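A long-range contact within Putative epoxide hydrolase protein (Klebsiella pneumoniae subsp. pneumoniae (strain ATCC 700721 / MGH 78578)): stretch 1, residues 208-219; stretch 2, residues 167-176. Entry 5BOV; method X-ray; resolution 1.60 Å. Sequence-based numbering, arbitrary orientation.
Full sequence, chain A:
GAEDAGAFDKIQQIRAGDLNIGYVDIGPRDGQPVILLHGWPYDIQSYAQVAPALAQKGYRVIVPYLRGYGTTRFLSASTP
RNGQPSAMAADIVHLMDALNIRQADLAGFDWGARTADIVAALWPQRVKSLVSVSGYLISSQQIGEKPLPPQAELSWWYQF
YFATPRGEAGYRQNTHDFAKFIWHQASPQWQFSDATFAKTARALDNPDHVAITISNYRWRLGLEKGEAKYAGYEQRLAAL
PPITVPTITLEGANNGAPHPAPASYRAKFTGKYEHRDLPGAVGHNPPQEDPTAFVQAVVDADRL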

# COMPACT_ATOMS: atom_id res chain seq x y z
N ASP A 208 3.33 -14.20 9.31
CA ASP A 208 4.43 -13.36 8.92
C ASP A 208 4.19 -11.86 9.20
O ASP A 208 5.09 -11.06 8.92
CB ASP A 208 4.63 -13.47 7.40
CG ASP A 208 4.86 -14.92 6.91
OD1 ASP A 208 5.65 -15.60 7.60
OD2 ASP A 208 4.27 -15.27 5.85
N HIS A 209 3.01 -11.48 9.69
CA HIS A 209 2.69 -10.07 9.74
C HIS A 209 3.67 -9.26 10.60
O HIS A 209 4.09 -8.17 10.23
CB HIS A 209 1.26 -9.87 10.27
CG HIS A 209 0.90 -8.41 10.33
ND1 HIS A 209 0.75 -7.65 9.20
CD2 HIS A 209 0.80 -7.57 11.38
CE1 HIS A 209 0.54 -6.40 9.55
NE2 HIS A 209 0.58 -6.34 10.87
N VAL A 210 3.99 -9.79 11.76
CA VAL A 210 4.91 -9.07 12.65
C VAL A 210 6.23 -8.94 11.98
O VAL A 210 6.82 -7.82 11.99
CB VAL A 210 5.00 -9.73 14.04
CG1 VAL A 210 6.12 -9.12 14.89
CG2 VAL A 210 3.67 -9.59 14.75
N ALA A 211 6.76 -10.07 11.47
CA ALA A 211 8.08 -10.04 10.91
C ALA A 211 8.15 -9.02 9.77
O ALA A 211 9.12 -8.26 9.64
CB ALA A 211 8.50 -11.41 10.42
N ILE A 212 7.13 -8.99 8.90
CA ILE A 212 7.11 -8.07 7.75
C ILE A 212 7.03 -6.63 8.24
O ILE A 212 7.72 -5.73 7.68
CB ILE A 212 5.97 -8.40 6.77
CG1 ILE A 212 6.21 -9.76 6.14
CG2 ILE A 212 5.83 -7.33 5.69
CD1 ILE A 212 7.46 -9.89 5.31
N THR A 213 6.18 -6.38 9.24
CA THR A 213 6.04 -5.05 9.78
C THR A 213 7.39 -4.55 10.33
O THR A 213 7.85 -3.42 10.02
CB THR A 213 5.01 -5.04 10.89
OG1 THR A 213 3.72 -5.36 10.34
CG2 THR A 213 4.89 -3.66 11.57
N ILE A 214 8.01 -5.35 11.18
CA ILE A 214 9.27 -4.91 11.83
C ILE A 214 10.36 -4.71 10.77
O ILE A 214 11.14 -3.73 10.83
CB ILE A 214 9.70 -5.96 12.87
CG1 ILE A 214 8.68 -6.07 13.99
CG2 ILE A 214 11.09 -5.70 13.43
CD1 ILE A 214 8.23 -4.84 14.65
N SER A 215 10.43 -5.65 9.83
CA SER A 215 11.37 -5.53 8.73
C SER A 215 11.14 -4.24 7.92
O SER A 215 12.10 -3.53 7.57
CB SER A 215 11.33 -6.73 7.80
OG SER A 215 12.18 -6.57 6.67
N ASN A 216 9.90 -3.98 7.53
CA ASN A 216 9.58 -2.75 6.80
C ASN A 216 10.15 -1.50 7.48
O ASN A 216 10.83 -0.69 6.81
CB ASN A 216 8.06 -2.62 6.60
CG ASN A 216 7.67 -1.34 5.91
OD1 ASN A 216 7.54 -1.28 4.69
ND2 ASN A 216 7.45 -0.28 6.69
N TYR A 217 9.89 -1.37 8.79
CA TYR A 217 10.30 -0.17 9.53
C TYR A 217 11.81 -0.16 9.90
O TYR A 217 12.44 0.91 9.81
CB TYR A 217 9.36 0.11 10.71
CG TYR A 217 8.03 0.51 10.20
CD1 TYR A 217 7.84 1.72 9.53
CD2 TYR A 217 6.95 -0.36 10.21
CE1 TYR A 217 6.61 2.06 8.94
CE2 TYR A 217 5.73 0.01 9.67
CZ TYR A 217 5.58 1.21 9.03
OH TYR A 217 4.37 1.50 8.40
N ARG A 218 12.39 -1.33 10.12
CA ARG A 218 13.83 -1.38 10.32
C ARG A 218 14.55 -1.05 9.02
O ARG A 218 15.56 -0.29 9.03
CB ARG A 218 14.28 -2.69 10.92
CG ARG A 218 13.85 -2.79 12.36
CD ARG A 218 14.24 -4.12 12.96
NE ARG A 218 13.64 -4.17 14.32
CZ ARG A 218 13.80 -5.15 15.16
NH1 ARG A 218 14.54 -6.21 14.80
NH2 ARG A 218 13.17 -5.12 16.36
N TRP A 219 14.08 -1.57 7.88
CA TRP A 219 14.73 -1.21 6.64
C TRP A 219 14.68 0.29 6.39
O TRP A 219 15.65 0.89 6.01
CB TRP A 219 14.13 -1.98 5.42
CG TRP A 219 14.91 -1.75 4.12
CD1 TRP A 219 15.85 -2.58 3.59
CD2 TRP A 219 14.78 -0.67 3.21
NE1 TRP A 219 16.35 -2.06 2.45
CE2 TRP A 219 15.70 -0.88 2.18
CE3 TRP A 219 14.03 0.49 3.19
CZ2 TRP A 219 15.83 -0.04 1.12
CZ3 TRP A 219 14.14 1.33 2.14
CH2 TRP A 219 15.04 1.08 1.11
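Stretch 2 (167-176) GEAGYRQNTH

How does stretch 2 lie on stretch 1? Residues 167-173 form a helix that runs roughly antiparallel to helix 209-219, with 143° between their directions and axes 9.9 Å apart at closest. Asn174 leaves helical geometry, and a new helix starts at Thr175. Val210 lies level with Arg172 and Ile214 with Glu168, their CA atoms 6.0 and 6.6 Å apart.

What fills the centre? Val210, chi1 t, fits as a knob among Glu168, Tyr171, Arg172 and Thr175. Its CG2 lies 3.9 Å from Tyr171 CD2, while its CG1 lies 3.5 Å from Arg172 NH2, over one face of the guanidinium. Farther along, Ile214 (m, m) brings CD1 to 3.9 Å from Glu168 CA.

Why does Tyr171 adopt t? This rotamer sends the ring down toward stretch 1, past Val210, so that its hydroxyl reaches His209, also t, where Tyr171 OH and His209 NE2 share a 2.7 Å hydrogen bond. The rings meet rim to rim, planes at 48°. Thr175 and Thr213, both m, hydrogen-bond through OG1 to Tyr171 O (2.6 Å) and His209 O (2.8 Å), respectively, one turn back in their own chain segments; Thr213 OG1 also lies 3.6 Å from Tyr171 CE2.

What holds the charged side chains? Glu168 extends (t, t), and Arg172 bends at chi3 (m); Arg172 NH1 bridges to Glu168 OE2 at 2.8 Å. Water 1 links Glu168 OE1 (2.4 Å) to Arg218 NH2 (2.7 Å).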

# COMPACT_ATOMS: atom_id res chain seq x y z
N GLY A 167 9.68 -3.47 21.03
CA GLY A 167 8.66 -3.15 20.05
C GLY A 167 8.18 -4.34 19.26
O GLY A 167 6.98 -4.48 18.97
N GLU A 168 9.09 -5.19 18.85
CA GLU A 168 8.71 -6.42 18.18
C GLU A 168 7.79 -7.25 19.11
O GLU A 168 6.75 -7.76 18.71
CB GLU A 168 9.91 -7.23 17.76
CG GLU A 168 9.49 -8.59 17.15
CD GLU A 168 10.62 -9.45 16.57
OE1 GLU A 168 11.73 -8.93 16.38
OE2 GLU A 168 10.39 -10.68 16.35
N ALA A 169 8.24 -7.41 20.37
CA ALA A 169 7.44 -8.16 21.31
C ALA A 169 6.05 -7.54 21.59
O ALA A 169 5.07 -8.26 21.67
CB ALA A 169 8.23 -8.35 22.64
N GLY A 170 6.00 -6.22 21.71
CA GLY A 170 4.76 -5.52 21.91
C GLY A 170 3.82 -5.72 20.73
O GLY A 170 2.61 -5.96 20.90
N TYR A 171 4.37 -5.64 19.53
CA TYR A 171 3.51 -5.74 18.34
C TYR A 171 2.98 -7.14 18.22
O TYR A 171 1.85 -7.36 17.80
CB TYR A 171 4.20 -5.22 17.07
CG TYR A 171 3.21 -4.99 15.92
CD1 TYR A 171 2.13 -4.11 16.09
CD2 TYR A 171 3.34 -5.66 14.73
CE1 TYR A 171 1.20 -3.96 15.06
CE2 TYR A 171 2.42 -5.53 13.69
CZ TYR A 171 1.37 -4.66 13.85
OH TYR A 171 0.40 -4.49 12.88
N ARG A 172 3.83 -8.10 18.54
CA ARG A 172 3.43 -9.52 18.49
C ARG A 172 2.42 -9.86 19.56
O ARG A 172 1.43 -10.56 19.31
CB ARG A 172 4.62 -10.44 18.59
CG ARG A 172 4.25 -11.93 18.56
CD ARG A 172 5.45 -12.79 18.34
NE ARG A 172 5.85 -12.78 16.95
CZ ARG A 172 7.00 -12.34 16.46
NH1 ARG A 172 7.96 -11.84 17.23
NH2 ARG A 172 7.19 -12.43 15.14
N GLN A 173 2.65 -9.42 20.79
CA GLN A 173 1.71 -9.74 21.86
C GLN A 173 0.35 -9.01 21.76
O GLN A 173 -0.66 -9.51 22.26
CB GLN A 173 2.31 -9.37 23.20
CG GLN A 173 3.45 -10.28 23.57
CD GLN A 173 4.12 -9.83 24.88
OE1 GLN A 173 3.49 -9.17 25.74
NE2 GLN A 173 5.40 -10.12 25.00
N ASN A 174 0.38 -7.79 21.21
CA ASN A 174 -0.71 -6.84 21.27
C ASN A 174 -1.10 -6.38 19.82
O ASN A 174 -1.53 -5.25 19.71
CB ASN A 174 -0.31 -5.53 22.06
CG ASN A 174 0.15 -5.83 23.49
OD1 ASN A 174 -0.42 -6.71 24.14
ND2 ASN A 174 1.17 -5.09 23.99
N THR A 175 -1.07 -7.28 18.84
CA THR A 175 -1.22 -6.87 17.44
C THR A 175 -2.55 -6.14 17.25
O THR A 175 -2.63 -5.03 16.67
CB THR A 175 -1.12 -7.99 16.46
OG1 THR A 175 -0.06 -8.85 16.82
CG2 THR A 175 -1.01 -7.49 15.10
N HIS A 176 -3.65 -6.78 17.69
CA HIS A 176 -4.94 -6.20 17.52
C HIS A 176 -5.09 -4.83 18.13
O HIS A 176 -5.54 -3.84 17.53
CB HIS A 176 -5.98 -7.23 18.17
CG HIS A 176 -7.39 -6.81 18.07
ND1 HIS A 176 -7.95 -5.81 18.83
CD2 HIS A 176 -8.39 -7.30 17.29
CE1 HIS A 176 -9.23 -5.69 18.52
NE2 HIS A 176 -9.52 -6.58 17.61
O HOH W 1 13.43 -7.57 17.50
O HOH W 2 5.89 -12.70 12.22